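Local coordinates for flavoprotein (Thermotoga maritima, PDB 5V8S) that probably transfers electrons as an FMN-binding flavo-diiron oxidoreductase, joining a mu-oxo-diiron site to a flavodoxin-like domain, at residues I233-P238 / I243-P248; P25-L30 / I175-D180; Y300-E305 / P336-T341; T269-S274 / K315-S320. The protein carries 1 engineered substitution. One frame throughout, in Å; residues are numbered along the deposited sequence. Where two conformers were deposited one is given.

Contact 1: residues I233-P238 / I243-P248; sequences IKALLP and IWKKDP
The indole of Trp244 turns an edge to 233-238: Leu236 O lies close to the ring plane, 4.2 Å from Trp244 CD1, and no atom of this segment sits over either face. Val199, Tyr202 and Leu203 of helix 196-214, with Leu251 of helix 248-260, touch the Trp244 side chain. The pyrrolidine ring of Pro248 leans on the opposing backbone, with CG 3.8 Å from Lys234 O and CB 4.1 Å from Leu236 CB. Two backbone hydrogen bonds join Leu236 and Trp244 as one antiparallel hydrogen-bonded pair; Trp244 N to Leu236 O spans 2.9 Å and is nearly straight (169° at the hydrogen). Trp244 O also receives a CA-H contact from Ala235 CA at 3.2 Å. The bridge is made on the outer side of strand 235-238, an outermost strand of a five-stranded sheet of the metallo-beta-lactamase fold, whose inner side pairs with strand 175-179; the turn between the segments carries the iron ligand His240. Leu237 CD1 meets Ile243 CG2 at 3.6 Å, the two side chains crossing at a slant. Ile243 CG2 is placed there by standing anti to its backbone N, with CG1 at chi1 -66°. Past the bridge, the carboxylate of Asp193 accepts the backbone N-H groups of Lys245, Lys246 and Asp247, while Lys245 NZ reaches Ile21 O and makes a cation-pi contact with Phe22.

Contact 2: residues P25-L30 / I175-D180; sequences PEIYVL and ILFSCD. With FEO (mu-oxo-diiron), chain C.
Pro25, which follows a cis peptide bond, begins the contact with Ile175: its ring atom CD lies 4.5 Å from Ile175 CD1, a loose apolar touch. Glu26 comes next and belongs to another face of the strand, where its OE2 accepts the hydroxyl of Tyr28 at 2.7 Å through the anti lone pair, in the plane of the tyrosine ring. Ile27 carries most of the meeting. Its CG1 stands anti to the carbonyl carbon (chi1 -62°) and the chain runs on extended (chi2 168°), which brings CD1 tip to tip with Ile175 CD1 at 3.7 Å. The same methyl also touches Phe177 CZ at 4.0 Å, near the plane of the ring and at its edge, so one carbon serves both partners. A second aromatic, Tyr55 of strand 50-59, packs edge-to-face with Phe177, and Val29 leans on Tyr55 from strand 26-34. Strands 26-34 and 175-179 thus face one another across the two sheets of the metallo-beta-lactamase sandwich, joined by side chains alone. At the far end of 175-180, Asp180 bridges the di-iron centre: Asp180 OD2 binds iron FE1 and OD1 iron FE2, each at 2.1 Å. His97, Glu99 and His163 complete the protein ligands of FE1; Asp101, the engineered Asp102 and His240 complete those of FE2. The core contact is wholly apolar and has no directional bond, whereas polar chemistry gathers at Asp180, where a water on each iron also donates to the bridging oxygen.

Contact 3: residues Y300-E305 / P336-T341; sequences YKFSDE and PLMRFT
Phe302 meets helix residues Leu337, Met338 and Thr341 with its ring, after CB has pointed toward the helix and CG has turned anti to the carbonyl carbon (chi1 -65°). One flank of the ring belongs to Leu337: Phe302 CD1 lies 3.8 Å from Leu337 CD1, and Phe302 CE1 lies 3.8 Å from Leu337 CD2. Leu337 CB stands over the face as a CH-pi contact, 4.1 Å from the centroid of the Phe302 ring and 19° from its normal. On the same side of the plane, Phe302 CD2 touches Met338 SD at 3.8 Å in an oblique Met-aromatic contact, formed by a methionine chain bent at chi2 and chi3. Leu337 and Met338 each have a second deposited conformer, so these details hold for one of the two. Phe302 CE2 lies 3.9 Å from Met338 SD and 3.6 Å from Thr341 OG1. At the tip, Phe302 CZ comes 3.4 Å from Thr341 OG1. Strand 296-302 is outermost in the parallel flavodoxin-like sheet; the axes of 300-302 and 336-341 make 141° between their N-to-C directions, nearer antiparallel than parallel. In the second subunit, Ala42 packs on Leu337 and Glu344 forms a salt bridge with Arg339. Thr341 OG1 donates to Leu337 O at 2.9 Å, and Thr341 N reaches that oxygen from the opposite face of the carbonyl plane. With its proton committed to the helix, the hydroxyl meets the Phe302 ring through its oxygen alone, and the contact rests on dispersion and weak aromatic interactions.

Contact 4: residues T269-S274 / K315-S320; sequences TVIYDS and KDIPDS
One hydrogen bond crosses between Thr269 and Ser320. Thr269 OG1 donates to Ser320 OG at 2.7 Å, and Ser320 OG in turn donates to Asp316 O at 2.7 Å, arriving 29° out of that carbonyl's plane; the three groups form a short relay from the strand to the backbone carbonyl of Asp316. Thr269 OG1 is set for this by lying anti to its carbonyl carbon (chi1 -62°). Within 315-320 the chain folds as a type I beta turn, closed by Ser320 N to Ile317 O at 3.0 Å. Apolar contact is slight: Ile271 CD1 and Ile317 CD1 approach to 4.3 Å, the isoleucine of the turn bending at chi2 (-64°) to bring its end nearer. Ionic links come from Lys267, whose NZ forms salt bridges with OD1 of Asp316 and OD1 of Asp319, while Asp316 OD2 takes the hydroxyl of Tyr300 as its partner. Helix 310-316 belongs to the beta-alpha-beta crossover from strand 296-302 to strand 322-327, which passes over strand 267-273 in the parallel flavodoxin-like sheet; the contact lies where that crossover turns back into the sheet. Since Ser320 OG both accepts and donates, its two bonds probably reinforce one another; the buried Thr269 hydroxyl spends its proton on Ser320 OG, and Ser320 spends its own on Asp316 O, tying the strand to the chain that follows helix 310-316.

In the fold
The four contacts fall into two pairs on opposite sides of the chain's centre. Contacts 2 and 1, which follow one another along the chain, lie about 9 Å apart between centres in the metallo-beta-lactamase part, where neighbouring strands 175-179 and 235-238 bond directly; both lead toward iron ligands. Contacts 4 and 3 interleave in sequence, about 12 Å apart between centres, and share the parallel flavodoxin-like sheet through adjacent strands 267-273 and 296-302. Between the pairs, centres are about 31 to 41 Å apart and no atoms touch, consistent with separate domains for the di-iron and flavin chemistry; contact 3 also reaches the second subunit.

Contact 1: residues I233-P238 / I243-P248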
# COMPACT_ATOMS: atom_id res chain seq x y z
N ILE A 233 -3.02 40.59 6.38
CA ILE A 233 -3.21 39.44 7.26
C ILE A 233 -2.35 39.65 8.49
O ILE A 233 -1.11 39.68 8.40
CB ILE A 233 -2.90 38.12 6.55
CG1 ILE A 233 -3.85 37.91 5.37
CG2 ILE A 233 -3.02 36.97 7.54
CD1 ILE A 233 -3.58 36.67 4.56
N LYS A 234 -2.99 39.77 9.65
CA LYS A 234 -2.28 39.88 10.91
C LYS A 234 -2.19 38.56 11.67
O LYS A 234 -1.30 38.42 12.52
CB LYS A 234 -2.86 41.01 11.78
CG LYS A 234 -4.08 40.70 12.61
CD LYS A 234 -4.46 41.92 13.46
CE LYS A 234 -5.61 41.61 14.43
NZ LYS A 234 -6.19 42.84 15.06
N ALA A 235 -3.04 37.58 11.36
CA ALA A 235 -3.01 36.29 12.01
C ALA A 235 -3.72 35.30 11.11
O ALA A 235 -4.67 35.67 10.39
CB ALA A 235 -3.67 36.32 13.39
N LEU A 236 -3.23 34.07 11.11
CA LEU A 236 -3.86 32.97 10.39
C LEU A 236 -4.20 31.88 11.40
O LEU A 236 -3.31 31.37 12.09
CB LEU A 236 -2.95 32.44 9.28
CG LEU A 236 -3.60 31.44 8.32
CD1 LEU A 236 -2.98 31.58 6.95
CD2 LEU A 236 -3.48 30.00 8.80
N LEU A 237 -5.49 31.53 11.47
CA LEU A 237 -6.04 30.60 12.45
C LEU A 237 -6.62 29.43 11.67
O LEU A 237 -7.78 29.48 11.21
CB LEU A 237 -7.15 31.28 13.26
CG LEU A 237 -6.73 32.16 14.45
CD1 LEU A 237 -5.62 33.13 14.09
CD2 LEU A 237 -7.93 32.87 15.03
N PRO A 238 -5.85 28.37 11.45
CA PRO A 238 -6.33 27.23 10.65
C PRO A 238 -7.03 26.17 11.47
O PRO A 238 -7.05 26.21 12.70
CB PRO A 238 -5.03 26.65 10.08
CG PRO A 238 -4.06 26.86 11.23
CD PRO A 238 -4.48 28.16 11.94
N ILE A 243 -1.54 27.89 15.30
CA ILE A 243 -2.05 29.22 14.96
C ILE A 243 -0.86 30.12 14.74
O ILE A 243 0.16 30.00 15.42
CB ILE A 243 -2.92 29.74 16.12
CG1 ILE A 243 -4.17 28.87 16.25
CG2 ILE A 243 -3.27 31.21 15.95
CD1 ILE A 243 -4.77 28.93 17.62
N TRP A 244 -0.98 31.05 13.79
CA TRP A 244 0.12 31.95 13.43
C TRP A 244 -0.28 33.38 13.77
O TRP A 244 -1.03 34.02 13.02
CB TRP A 244 0.49 31.77 11.96
CG TRP A 244 1.00 30.39 11.68
CD1 TRP A 244 0.27 29.23 11.63
CD2 TRP A 244 2.36 30.02 11.42
NE1 TRP A 244 1.10 28.17 11.36
CE2 TRP A 244 2.38 28.62 11.22
CE3 TRP A 244 3.55 30.73 11.33
CZ2 TRP A 244 3.56 27.93 10.93
CZ3 TRP A 244 4.73 30.04 11.05
CH2 TRP A 244 4.72 28.66 10.85
N LYS A 245 0.22 33.87 14.90
CA LYS A 245 0.00 35.23 15.35
C LYS A 245 1.22 36.12 15.19
O LYS A 245 1.08 37.34 15.03
CB LYS A 245 -0.42 35.22 16.82
CG LYS A 245 -1.85 34.76 17.04
CD LYS A 245 -2.14 34.43 18.51
CE LYS A 245 -2.04 35.64 19.41
NZ LYS A 245 -2.36 35.29 20.84
N LYS A 246 2.42 35.56 15.23
CA LYS A 246 3.63 36.37 15.13
C LYS A 246 4.00 36.62 13.67
O LYS A 246 4.34 37.75 13.30
CB LYS A 246 4.74 35.68 15.90
CG LYS A 246 6.14 36.24 15.71
CD LYS A 246 7.14 35.46 16.57
CE LYS A 246 8.43 35.18 15.82
NZ LYS A 246 9.34 34.23 16.55
N ASP A 247 3.94 35.60 12.81
CA ASP A 247 4.49 35.70 11.46
C ASP A 247 3.67 34.82 10.51
O ASP A 247 4.17 33.84 9.96
CB ASP A 247 5.96 35.27 11.47
CG ASP A 247 6.70 35.59 10.19
OD1 ASP A 247 6.15 36.20 9.27
OD2 ASP A 247 7.88 35.21 10.11
N PRO A 248 2.39 35.15 10.30
CA PRO A 248 1.60 34.36 9.34
C PRO A 248 2.17 34.36 7.93
O PRO A 248 1.93 33.40 7.19
CB PRO A 248 0.20 35.02 9.39
CG PRO A 248 0.48 36.41 9.84
CD PRO A 248 1.61 36.29 10.83

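Contact 2: residues P25-L30 / I175-D180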
# COMPACT_ATOMS: atom_id res chain seq x y z
N PRO A 25 -11.15 41.41 18.68
CA PRO A 25 -12.32 40.95 19.43
C PRO A 25 -11.97 39.74 20.29
O PRO A 25 -10.89 39.16 20.14
CB PRO A 25 -13.31 40.57 18.34
CG PRO A 25 -12.46 40.17 17.20
CD PRO A 25 -11.24 41.04 17.25
N GLU A 26 -12.89 39.37 21.17
CA GLU A 26 -12.68 38.25 22.09
C GLU A 26 -12.80 36.94 21.30
O GLU A 26 -13.90 36.60 20.85
CB GLU A 26 -13.73 38.35 23.19
CG GLU A 26 -13.51 37.46 24.39
CD GLU A 26 -14.62 37.58 25.43
OE1 GLU A 26 -15.33 38.61 25.45
OE2 GLU A 26 -14.80 36.64 26.24
N ILE A 27 -11.69 36.22 21.13
CA ILE A 27 -11.65 35.00 20.32
C ILE A 27 -11.03 33.89 21.16
O ILE A 27 -9.97 34.09 21.76
CB ILE A 27 -10.85 35.19 19.02
CG1 ILE A 27 -11.49 36.25 18.14
CG2 ILE A 27 -10.73 33.86 18.25
CD1 ILE A 27 -10.62 36.68 16.99
N TYR A 28 -11.68 32.73 21.16
CA TYR A 28 -11.19 31.52 21.80
C TYR A 28 -10.89 30.48 20.74
O TYR A 28 -11.61 30.38 19.73
CB TYR A 28 -12.25 30.92 22.75
CG TYR A 28 -12.59 31.83 23.90
CD1 TYR A 28 -13.46 32.89 23.73
CD2 TYR A 28 -12.04 31.63 25.16
CE1 TYR A 28 -13.78 33.73 24.78
CE2 TYR A 28 -12.34 32.47 26.21
CZ TYR A 28 -13.22 33.51 26.02
OH TYR A 28 -13.53 34.36 27.05
N VAL A 29 -9.85 29.69 20.97
CA VAL A 29 -9.65 28.44 20.24
C VAL A 29 -10.12 27.29 21.11
O VAL A 29 -9.92 27.28 22.33
CB VAL A 29 -8.18 28.23 19.80
CG1 VAL A 29 -7.26 28.17 21.02
CG2 VAL A 29 -8.04 26.99 18.91
N LEU A 30 -10.75 26.31 20.46
CA LEU A 30 -11.07 25.01 21.04
C LEU A 30 -10.34 23.99 20.18
O LEU A 30 -10.73 23.76 19.02
CB LEU A 30 -12.57 24.75 20.99
CG LEU A 30 -13.41 25.73 21.82
CD1 LEU A 30 -14.78 25.83 21.25
CD2 LEU A 30 -13.47 25.27 23.25
N ILE A 175 -7.70 39.05 10.78
CA ILE A 175 -7.60 37.69 11.30
C ILE A 175 -8.27 36.76 10.31
O ILE A 175 -9.45 36.95 9.98
CB ILE A 175 -8.26 37.59 12.68
CG1 ILE A 175 -7.56 38.56 13.65
CG2 ILE A 175 -8.23 36.15 13.19
CD1 ILE A 175 -8.23 38.65 15.00
N LEU A 176 -7.54 35.76 9.82
CA LEU A 176 -8.07 34.85 8.80
C LEU A 176 -8.33 33.49 9.44
O LEU A 176 -7.41 32.84 9.93
CB LEU A 176 -7.06 34.72 7.65
CG LEU A 176 -7.61 34.07 6.38
CD1 LEU A 176 -8.51 35.05 5.64
CD2 LEU A 176 -6.48 33.61 5.48
N PHE A 177 -9.60 33.07 9.43
CA PHE A 177 -9.99 31.73 9.84
C PHE A 177 -10.03 30.89 8.57
O PHE A 177 -10.89 31.10 7.71
CB PHE A 177 -11.37 31.76 10.51
CG PHE A 177 -11.44 32.63 11.74
CD1 PHE A 177 -11.78 33.97 11.64
CD2 PHE A 177 -11.21 32.09 13.00
CE1 PHE A 177 -11.87 34.77 12.78
CE2 PHE A 177 -11.32 32.88 14.14
CZ PHE A 177 -11.64 34.22 14.03
N SER A 178 -9.06 29.99 8.42
CA SER A 178 -8.77 29.43 7.12
C SER A 178 -9.01 27.93 7.01
O SER A 178 -8.80 27.38 5.94
CB SER A 178 -7.31 29.73 6.74
OG SER A 178 -6.44 29.30 7.76
N CYS A 179 -9.42 27.27 8.09
CA CYS A 179 -9.69 25.84 8.09
C CYS A 179 -8.52 25.03 7.52
O CYS A 179 -7.43 25.10 8.06
CB CYS A 179 -11.03 25.51 7.44
SG CYS A 179 -11.67 23.93 8.00
N ASP A 180 -8.69 24.27 6.43
CA ASP A 180 -7.57 23.45 5.95
C ASP A 180 -6.44 24.27 5.37
O ASP A 180 -5.30 23.77 5.32
CB ASP A 180 -7.99 22.47 4.85
CG ASP A 180 -8.83 21.30 5.35
OD1 ASP A 180 -8.98 21.14 6.58
OD2 ASP A 180 -9.36 20.54 4.51
FE1 FEO C . -10.52 18.83 4.35
FE2 FEO C . -9.58 19.34 7.58
O FEO C . -10.74 18.79 6.21
O HOH W 1 -8.82 17.53 4.88
O HOH W 2 -7.93 18.21 6.50

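Contact 3: residues Y300-E305 / P336-T341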
# COMPACT_ATOMS: atom_id res chain seq x y z
N TYR A 300 14.31 5.94 0.35
CA TYR A 300 13.14 5.15 0.69
C TYR A 300 13.23 3.81 -0.03
O TYR A 300 13.20 3.78 -1.27
CB TYR A 300 11.86 5.88 0.31
CG TYR A 300 11.63 7.08 1.17
CD1 TYR A 300 11.20 6.93 2.48
CD2 TYR A 300 11.86 8.37 0.69
CE1 TYR A 300 10.98 8.03 3.29
CE2 TYR A 300 11.67 9.48 1.52
CZ TYR A 300 11.24 9.30 2.81
OH TYR A 300 11.02 10.40 3.63
N LYS A 301 13.30 2.73 0.73
CA LYS A 301 13.49 1.39 0.18
C LYS A 301 12.34 0.48 0.57
O LYS A 301 12.04 0.32 1.75
CB LYS A 301 14.80 0.78 0.73
CG LYS A 301 15.05 -0.67 0.29
CD LYS A 301 15.95 -1.50 1.24
CE LYS A 301 17.01 -0.72 1.94
NZ LYS A 301 17.85 -1.65 2.79
N PHE A 302 11.72 -0.16 -0.43
CA PHE A 302 10.78 -1.26 -0.22
C PHE A 302 11.56 -2.57 -0.35
O PHE A 302 12.03 -2.90 -1.43
CB PHE A 302 9.69 -1.25 -1.28
CG PHE A 302 8.78 -0.05 -1.23
CD1 PHE A 302 7.71 -0.01 -0.37
CD2 PHE A 302 9.00 1.02 -2.06
CE1 PHE A 302 6.87 1.10 -0.33
CE2 PHE A 302 8.16 2.15 -2.02
CZ PHE A 302 7.10 2.17 -1.17
N SER A 303 11.68 -3.31 0.74
CA SER A 303 12.41 -4.57 0.71
C SER A 303 11.56 -5.65 1.37
O SER A 303 10.42 -5.42 1.78
CB SER A 303 13.74 -4.46 1.44
OG SER A 303 13.52 -4.37 2.84
N ASP A 304 12.15 -6.84 1.49
CA ASP A 304 11.43 -7.92 2.14
C ASP A 304 11.38 -7.75 3.66
O ASP A 304 10.70 -8.53 4.33
CB ASP A 304 11.98 -9.28 1.69
CG ASP A 304 13.40 -9.56 2.13
OD1 ASP A 304 13.90 -8.92 3.06
OD2 ASP A 304 14.04 -10.45 1.52
N GLU A 305 12.02 -6.73 4.22
CA GLU A 305 11.94 -6.48 5.65
C GLU A 305 11.44 -5.09 6.00
O GLU A 305 11.06 -4.87 7.15
CB GLU A 305 13.31 -6.67 6.32
CG GLU A 305 13.73 -8.10 6.43
CD GLU A 305 14.86 -8.30 7.42
OE1 GLU A 305 15.03 -7.48 8.34
OE2 GLU A 305 15.59 -9.29 7.26
N PRO A 336 3.49 -3.85 -7.31
CA PRO A 336 2.44 -3.18 -6.55
C PRO A 336 2.79 -1.98 -5.68
O PRO A 336 2.19 -0.95 -5.90
CB PRO A 336 1.86 -4.30 -5.68
CG PRO A 336 2.13 -5.53 -6.46
CD PRO A 336 3.46 -5.31 -7.10
N LEU A 337 3.91 -2.01 -4.96
CA LEU A 337 4.22 -0.88 -4.10
C LEU A 337 4.81 0.28 -4.89
O LEU A 337 4.49 1.44 -4.63
CB LEU A 337 5.14 -1.29 -2.97
CG LEU A 337 4.43 -2.06 -1.86
CD1 LEU A 337 5.35 -2.93 -1.08
CD2 LEU A 337 3.78 -1.04 -0.93
N MET A 338 5.67 -0.01 -5.87
CA MET A 338 6.19 1.06 -6.71
C MET A 338 5.12 1.60 -7.65
O MET A 338 5.14 2.79 -7.99
CB MET A 338 7.47 0.62 -7.43
CG MET A 338 8.66 0.41 -6.49
SD MET A 338 9.37 1.90 -5.74
CE MET A 338 10.18 2.65 -7.15
N ARG A 339 4.15 0.77 -8.04
CA ARG A 339 3.01 1.32 -8.77
C ARG A 339 2.22 2.29 -7.90
O ARG A 339 1.92 3.42 -8.31
CB ARG A 339 2.09 0.20 -9.28
CG ARG A 339 0.96 0.73 -10.14
CD ARG A 339 -0.13 -0.30 -10.36
NE ARG A 339 -0.80 -0.65 -9.12
CZ ARG A 339 -0.90 -1.87 -8.60
NH1 ARG A 339 -0.36 -2.91 -9.21
NH2 ARG A 339 -1.53 -2.05 -7.45
N PHE A 340 1.87 1.86 -6.68
CA PHE A 340 1.10 2.72 -5.79
C PHE A 340 1.85 4.03 -5.54
O PHE A 340 1.26 5.11 -5.60
CB PHE A 340 0.84 2.00 -4.46
CG PHE A 340 -0.01 2.77 -3.49
CD1 PHE A 340 -1.38 2.71 -3.54
CD2 PHE A 340 0.57 3.57 -2.51
CE1 PHE A 340 -2.17 3.42 -2.65
CE2 PHE A 340 -0.22 4.27 -1.63
CZ PHE A 340 -1.58 4.19 -1.69
N THR A 341 3.14 3.93 -5.26
CA THR A 341 3.95 5.11 -4.98
C THR A 341 3.98 6.05 -6.18
O THR A 341 3.77 7.26 -6.04
CB THR A 341 5.36 4.69 -4.57
OG1 THR A 341 5.28 3.92 -3.38
CG2 THR A 341 6.26 5.93 -4.30

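Contact 4: residues T269-S274 / K315-S320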
# COMPACT_ATOMS: atom_id res chain seq x y z
N THR A 269 15.85 12.70 -3.69
CA THR A 269 15.10 11.62 -3.05
C THR A 269 15.18 10.37 -3.93
O THR A 269 14.90 10.42 -5.13
CB THR A 269 13.64 12.03 -2.73
OG1 THR A 269 13.66 13.13 -1.81
CG2 THR A 269 12.89 10.91 -2.06
N VAL A 270 15.59 9.27 -3.31
CA VAL A 270 15.86 8.00 -3.99
C VAL A 270 14.81 7.02 -3.49
O VAL A 270 14.71 6.78 -2.28
CB VAL A 270 17.26 7.49 -3.66
CG1 VAL A 270 17.54 6.18 -4.42
CG2 VAL A 270 18.31 8.54 -3.99
N ILE A 271 14.06 6.44 -4.42
CA ILE A 271 12.92 5.59 -4.10
C ILE A 271 13.06 4.31 -4.90
O ILE A 271 13.10 4.36 -6.14
CB ILE A 271 11.59 6.29 -4.46
CG1 ILE A 271 11.43 7.62 -3.73
CG2 ILE A 271 10.40 5.37 -4.15
CD1 ILE A 271 10.45 8.52 -4.42
N TYR A 272 13.12 3.17 -4.23
CA TYR A 272 13.29 1.93 -4.97
C TYR A 272 12.66 0.74 -4.26
O TYR A 272 12.45 0.74 -3.05
CB TYR A 272 14.77 1.65 -5.26
CG TYR A 272 15.67 1.39 -4.07
CD1 TYR A 272 16.29 2.45 -3.40
CD2 TYR A 272 16.03 0.10 -3.70
CE1 TYR A 272 17.14 2.21 -2.34
CE2 TYR A 272 16.89 -0.13 -2.64
CZ TYR A 272 17.47 0.93 -1.98
OH TYR A 272 18.36 0.71 -0.94
N ASP A 273 12.39 -0.29 -5.06
CA ASP A 273 11.95 -1.59 -4.55
C ASP A 273 12.97 -2.65 -4.95
O ASP A 273 13.35 -2.75 -6.12
CB ASP A 273 10.50 -1.97 -4.97
CG ASP A 273 10.27 -2.04 -6.49
OD1 ASP A 273 11.13 -1.60 -7.29
OD2 ASP A 273 9.17 -2.55 -6.88
N SER A 274 13.42 -3.43 -3.96
CA SER A 274 14.45 -4.44 -4.17
C SER A 274 13.80 -5.74 -3.75
O SER A 274 13.68 -6.03 -2.55
CB SER A 274 15.68 -4.09 -3.35
OG SER A 274 16.69 -5.04 -3.57
N LYS A 315 6.07 13.73 1.33
CA LYS A 315 6.54 14.93 2.01
C LYS A 315 7.88 15.41 1.48
O LYS A 315 8.16 16.63 1.50
CB LYS A 315 6.66 14.62 3.50
CG LYS A 315 7.37 15.65 4.32
CD LYS A 315 7.80 15.04 5.65
CE LYS A 315 9.05 14.21 5.50
NZ LYS A 315 9.51 13.79 6.84
N ASP A 316 8.72 14.50 1.02
CA ASP A 316 10.07 14.86 0.62
C ASP A 316 10.18 15.28 -0.84
O ASP A 316 11.24 15.78 -1.23
CB ASP A 316 11.03 13.70 0.95
CG ASP A 316 11.55 13.79 2.39
OD1 ASP A 316 11.90 14.91 2.82
OD2 ASP A 316 11.55 12.79 3.11
N ILE A 317 9.13 15.13 -1.64
CA ILE A 317 9.20 15.44 -3.07
C ILE A 317 9.34 16.94 -3.35
O ILE A 317 10.20 17.34 -4.14
CB ILE A 317 8.00 14.85 -3.83
CG1 ILE A 317 7.80 13.36 -3.54
CG2 ILE A 317 8.13 15.14 -5.33
CD1 ILE A 317 8.92 12.52 -3.99
N PRO A 318 8.51 17.81 -2.76
CA PRO A 318 8.49 19.22 -3.22
C PRO A 318 9.84 19.92 -3.22
O PRO A 318 10.13 20.66 -4.17
CB PRO A 318 7.49 19.90 -2.29
CG PRO A 318 6.56 18.80 -1.87
CD PRO A 318 7.48 17.59 -1.72
N ASP A 319 10.65 19.75 -2.18
CA ASP A 319 11.93 20.45 -2.12
C ASP A 319 13.10 19.59 -2.57
O ASP A 319 14.24 19.96 -2.34
CB ASP A 319 12.17 21.10 -0.76
CG ASP A 319 12.32 20.13 0.36
OD1 ASP A 319 11.99 18.93 0.19
OD2 ASP A 319 12.78 20.56 1.44
N SER A 320 12.84 18.45 -3.20
CA SER A 320 13.93 17.72 -3.85
C SER A 320 14.33 18.39 -5.16
O SER A 320 13.48 18.86 -5.92
CB SER A 320 13.48 16.29 -4.16
OG SER A 320 13.31 15.54 -2.98